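Local coordinates for malonyl CoA reductase (malonate semialdehyde-forming) (Sulfolobus tokodaii, PDB 2EP5), which probably reduces malonyl-CoA to malonate semialdehyde with NADPH, and belongs to the aspartate-semialdehyde dehydrogenase family, at the interface of chains A and B. Numbering follows the deposited sequence. Chains: chain A/B, 350aa long hypothetical aspartate-semialdehyde dehydrogenase.

The interface of chains A and B. Residues chain A 245, 291-297, 323; chain B 192, 196-200.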
ATOM      1  N   MET A 245       6.415 -15.960  -3.767  1.00 23.46           N
ATOM      2  CA  MET A 245       7.559 -16.361  -2.979  1.00 24.11           C
ATOM      3  C   MET A 245       7.219 -17.665  -2.263  1.00 24.21           C
ATOM      4  O   MET A 245       6.055 -17.929  -1.941  1.00 24.56           O
ATOM      5  CB  MET A 245       7.907 -15.266  -1.967  1.00 25.41           C
ATOM      6  CG  MET A 245       9.066 -15.625  -1.048  1.00 32.54           C
ATOM      7  SD  MET A 245       9.809 -14.172  -0.273  1.00 38.08           S
ATOM      8  CE  MET A 245      10.369 -13.287  -1.723  1.00 34.30           C
ATOM      9  N   GLU A 291      21.972 -12.232   1.915  1.00 29.75           N
ATOM     10  CA  GLU A 291      20.959 -12.718   2.840  1.00 30.36           C
ATOM     11  C   GLU A 291      19.564 -12.096   2.742  1.00 28.05           C
ATOM     12  O   GLU A 291      18.607 -12.675   3.238  1.00 27.26           O
ATOM     13  CB  GLU A 291      21.478 -12.582   4.276  1.00 32.22           C
ATOM     14  CG  GLU A 291      21.040 -13.709   5.209  1.00 40.08           C
ATOM     15  CD  GLU A 291      21.429 -15.087   4.687  1.00 44.00           C
ATOM     16  OE1 GLU A 291      22.598 -15.258   4.268  1.00 47.24           O
ATOM     17  OE2 GLU A 291      20.570 -15.997   4.699  1.00 44.59           O
ATOM     18  N   ASP A 292      19.430 -10.933   2.112  1.00 25.97           N
ATOM     19  CA  ASP A 292      18.110 -10.306   2.012  1.00 25.07           C
ATOM     20  C   ASP A 292      17.472 -10.462   0.634  1.00 23.37           C
ATOM     21  O   ASP A 292      16.687  -9.615   0.202  1.00 21.25           O
ATOM     22  CB  ASP A 292      18.200  -8.823   2.376  1.00 25.58           C
ATOM     23  CG  ASP A 292      18.976  -8.022   1.359  1.00 26.09           C
ATOM     24  OD1 ASP A 292      19.754  -8.633   0.590  1.00 23.37           O
ATOM     25  OD2 ASP A 292      18.815  -6.782   1.338  1.00 26.40           O
ATOM     26  N   ARG A 293      17.816 -11.554  -0.044  1.00 21.64           N
ATOM     27  CA  ARG A 293      17.285 -11.847  -1.367  1.00 22.21           C
ATOM     28  C   ARG A 293      16.750 -13.283  -1.376  1.00 23.11           C
ATOM     29  O   ARG A 293      17.194 -14.120  -0.583  1.00 22.80           O
ATOM     30  CB  ARG A 293      18.388 -11.675  -2.414  1.00 21.28           C
ATOM     31  CG  ARG A 293      18.971 -10.272  -2.452  1.00 20.64           C
ATOM     32  CD  ARG A 293      18.045  -9.263  -3.134  1.00 21.54           C
ATOM     33  NE  ARG A 293      18.054  -9.420  -4.586  1.00 22.39           N
ATOM     34  CZ  ARG A 293      19.128  -9.225  -5.350  1.00 22.46           C
ATOM     35  NH1 ARG A 293      20.276  -8.861  -4.798  1.00 19.22           N
ATOM     36  NH2 ARG A 293      19.059  -9.405  -6.666  1.00 20.35           N
ATOM     37  N   PRO A 294      15.801 -13.593  -2.282  1.00 22.47           N
ATOM     38  CA  PRO A 294      15.204 -12.704  -3.288  1.00 20.98           C
ATOM     39  C   PRO A 294      14.108 -11.780  -2.766  1.00 21.20           C
ATOM     40  O   PRO A 294      13.536 -12.003  -1.700  1.00 20.51           O
ATOM     41  CB  PRO A 294      14.654 -13.680  -4.307  1.00 20.27           C
ATOM     42  CG  PRO A 294      14.104 -14.767  -3.398  1.00 23.16           C
ATOM     43  CD  PRO A 294      15.220 -14.948  -2.381  1.00 20.53           C
ATOM     44  N   GLN A 295      13.828 -10.741  -3.545  1.00 20.58           N
ATOM     45  CA  GLN A 295      12.791  -9.770  -3.232  1.00 19.98           C
ATOM     46  C   GLN A 295      12.012  -9.484  -4.511  1.00 20.08           C
ATOM     47  O   GLN A 295      12.597  -9.256  -5.566  1.00 18.64           O
ATOM     48  CB  GLN A 295      13.393  -8.453  -2.731  1.00 20.37           C
ATOM     49  CG  GLN A 295      13.924  -8.457  -1.314  1.00 17.67           C
ATOM     50  CD  GLN A 295      14.428  -7.086  -0.913  1.00 17.88           C
ATOM     51  OE1 GLN A 295      13.721  -6.096  -1.067  1.00 17.59           O
ATOM     52  NE2 GLN A 295      15.655  -7.021  -0.399  1.00 16.28           N
ATOM     53  N   PRO A 296      10.678  -9.501  -4.430  1.00 20.77           N
ATOM     54  CA  PRO A 296       9.822  -9.236  -5.585  1.00 22.13           C
ATOM     55  C   PRO A 296      10.247  -8.043  -6.451  1.00 24.88           C
ATOM     56  O   PRO A 296      10.470  -8.198  -7.652  1.00 24.67           O
ATOM     57  CB  PRO A 296       8.461  -9.021  -4.943  1.00 20.56           C
ATOM     58  CG  PRO A 296       8.484 -10.033  -3.850  1.00 19.88           C
ATOM     59  CD  PRO A 296       9.866  -9.857  -3.252  1.00 20.06           C
ATOM     60  N   ILE A 297      10.374  -6.859  -5.846  1.00 26.38           N
ATOM     61  CA  ILE A 297      10.726  -5.664  -6.613  1.00 28.01           C
ATOM     62  C   ILE A 297      12.104  -5.667  -7.270  1.00 27.70           C
ATOM     63  O   ILE A 297      12.365  -4.855  -8.154  1.00 29.87           O
ATOM     64  CB  ILE A 297      10.584  -4.364  -5.768  1.00 27.47           C
ATOM     65  CG1 ILE A 297      11.592  -4.349  -4.621  1.00 28.47           C
ATOM     66  CG2 ILE A 297       9.174  -4.258  -5.231  1.00 29.10           C
ATOM     67  CD1 ILE A 297      11.558  -3.063  -3.801  1.00 27.47           C
ATOM     68  N   VAL A 323      14.672 -20.101   0.005  1.00 21.63           N
ATOM     69  CA  VAL A 323      13.619 -19.183  -0.423  1.00 21.52           C
ATOM     70  C   VAL A 323      13.716 -19.011  -1.938  1.00 21.87           C
ATOM     71  O   VAL A 323      14.783 -18.708  -2.481  1.00 20.75           O
ATOM     72  CB  VAL A 323      13.762 -17.787   0.252  1.00 23.60           C
ATOM     73  CG1 VAL A 323      12.688 -16.843  -0.270  1.00 19.36           C
ATOM     74  CG2 VAL A 323      13.643 -17.921   1.781  1.00 24.37           C
TER
ATOM     75  N   ALA B 192      11.269   0.863   0.083  1.00 18.50           N
ATOM     76  CA  ALA B 192      11.871  -0.432   0.322  1.00 16.91           C
ATOM     77  C   ALA B 192      10.883  -1.567   0.551  1.00 16.95           C
ATOM     78  O   ALA B 192      11.186  -2.709   0.221  1.00 16.83           O
ATOM     79  CB  ALA B 192      12.829  -0.335   1.501  1.00 15.39           C
ATOM     80  N   ASN B 196       6.211  -5.118  -1.649  1.00 15.34           N
ATOM     81  CA  ASN B 196       7.401  -5.963  -1.630  1.00 16.48           C
ATOM     82  C   ASN B 196       7.505  -6.912  -0.425  1.00 15.93           C
ATOM     83  O   ASN B 196       6.681  -6.881   0.487  1.00 15.26           O
ATOM     84  CB  ASN B 196       8.638  -5.056  -1.714  1.00 14.31           C
ATOM     85  CG  ASN B 196       9.918  -5.824  -1.969  1.00 15.73           C
ATOM     86  OD1 ASN B 196       9.951  -6.738  -2.791  1.00 17.67           O
ATOM     87  ND2 ASN B 196      10.990  -5.442  -1.278  1.00 14.02           N
ATOM     88  N   ILE B 197       8.527  -7.765  -0.442  1.00 17.17           N
ATOM     89  CA  ILE B 197       8.768  -8.724   0.632  1.00 16.62           C
ATOM     90  C   ILE B 197      10.279  -8.821   0.835  1.00 18.49           C
ATOM     91  O   ILE B 197      11.020  -8.911  -0.136  1.00 20.84           O
ATOM     92  CB  ILE B 197       8.237 -10.141   0.251  1.00 18.23           C
ATOM     93  CG1 ILE B 197       6.713 -10.129   0.108  1.00 19.01           C
ATOM     94  CG2 ILE B 197       8.640 -11.155   1.298  1.00 16.32           C
ATOM     95  CD1 ILE B 197       5.975  -9.786   1.385  1.00 21.86           C
ATOM     96  N   ILE B 198      10.738  -8.785   2.084  1.00 18.77           N
ATOM     97  CA  ILE B 198      12.168  -8.926   2.368  1.00 17.88           C
ATOM     98  C   ILE B 198      12.301 -10.134   3.288  1.00 19.04           C
ATOM     99  O   ILE B 198      12.066 -10.049   4.492  1.00 18.56           O
ATOM    100  CB  ILE B 198      12.766  -7.679   3.048  1.00 16.52           C
ATOM    101  CG1 ILE B 198      12.559  -6.451   2.149  1.00 13.41           C
ATOM    102  CG2 ILE B 198      14.270  -7.921   3.320  1.00 10.95           C
ATOM    103  CD1 ILE B 198      13.060  -5.135   2.746  1.00 14.46           C
ATOM    104  N   PRO B 199      12.693 -11.279   2.717  1.00 20.45           N
ATOM    105  CA  PRO B 199      12.873 -12.573   3.379  1.00 20.54           C
ATOM    106  C   PRO B 199      13.990 -12.629   4.400  1.00 20.86           C
ATOM    107  O   PRO B 199      14.659 -13.647   4.522  1.00 22.36           O
ATOM    108  CB  PRO B 199      13.130 -13.507   2.206  1.00 19.23           C
ATOM    109  CG  PRO B 199      14.014 -12.661   1.353  1.00 20.36           C
ATOM    110  CD  PRO B 199      13.296 -11.309   1.368  1.00 21.51           C
ATOM    111  N   TYR B 200      14.182 -11.548   5.141  1.00 22.75           N
ATOM    112  CA  TYR B 200      15.247 -11.515   6.126  1.00 24.01           C
ATOM    113  C   TYR B 200      15.081 -10.382   7.124  1.00 24.27           C
ATOM    114  O   TYR B 200      14.623  -9.292   6.789  1.00 26.61           O
ATOM    115  CB  TYR B 200      16.599 -11.383   5.412  1.00 26.06           C
ATOM    116  CG  TYR B 200      17.812 -11.364   6.329  1.00 26.28           C
ATOM    117  CD1 TYR B 200      18.130 -12.465   7.125  1.00 27.69           C
ATOM    118  CD2 TYR B 200      18.638 -10.244   6.397  1.00 27.79           C
ATOM    119  CE1 TYR B 200      19.241 -12.449   7.966  1.00 24.87           C
ATOM    120  CE2 TYR B 200      19.750 -10.219   7.233  1.00 25.64           C
ATOM    121  CZ  TYR B 200      20.042 -11.325   8.015  1.00 26.88           C
ATOM    122  OH  TYR B 200      21.127 -11.297   8.861  1.00 29.52           O
TER
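The loop 196-200 of chain B passes between the loop 291-295 of chain A, with the start of its helix 296-299, and the chain A strands 244-251 and 319-326; helix 190-193 of chain B supports one end through B:Ala192. There the side-chain amide of B:Asn196 uses both of its heads. With CG anti to the backbone N (chi1 -169°), it reaches across A:Gln295 at about a right angle. B:Asn196 ND2 donates to A:Gln295 OE1 at 2.8 Å, on a lone pair and in the plane of both amides at their meeting point, although the two groups are twisted by 33°. B:Asn196 ND2 also donates to B:Ala192 O, a backbone carbonyl of its own chain, at 3.1 Å. On the other head, B:Asn196 OD1 takes the backbone N-H of A:Ile297 N at 3.1 Å; the bond is nearly straight at the hydrogen, but the donor stands above the carbonyl plane. Together these bonds fix which way this amide is turned. A:Gln295 is held likewise: A:Gln295 NE2 donates to A:Asp292 O at 2.9 Å, so OE1 faces the partner. B:Ile198 lies side by side with A:Gln295, with B:Ile198 CG1 3.6 Å from A:Gln295 CD, the amide carbon. A:Ile297, its CG1 in the crowded position between backbone N and carbonyl carbon (chi1 65°), packs CG1 against CG of B:Asn196.

Further along, CG and CD of the B:Pro199 ring lie against the carbonyl oxygen of A:Pro294, which follows a cis peptide, while its CB turns toward A:Val323 CG1 and A:Met245 SD. A:Met245, CG anti to its backbone N, extends to bring A:Met245 SD 3.6 Å from B:Ile197 CG2; the bend at chi3 only turns CE. At the far end A:Glu291 CG lies over one face of the B:Tyr200 ring, toward the rim and 3.7 Å from the centroid; the bend at chi2 turns the carboxylate.

With its symmetry twin, the patch helps join two subunits through the family's dimerisation domain. A:Met245 directly follows A:His244, the predicted proton acceptor, so interface and active site share a strand and pairing may help steady that histidine.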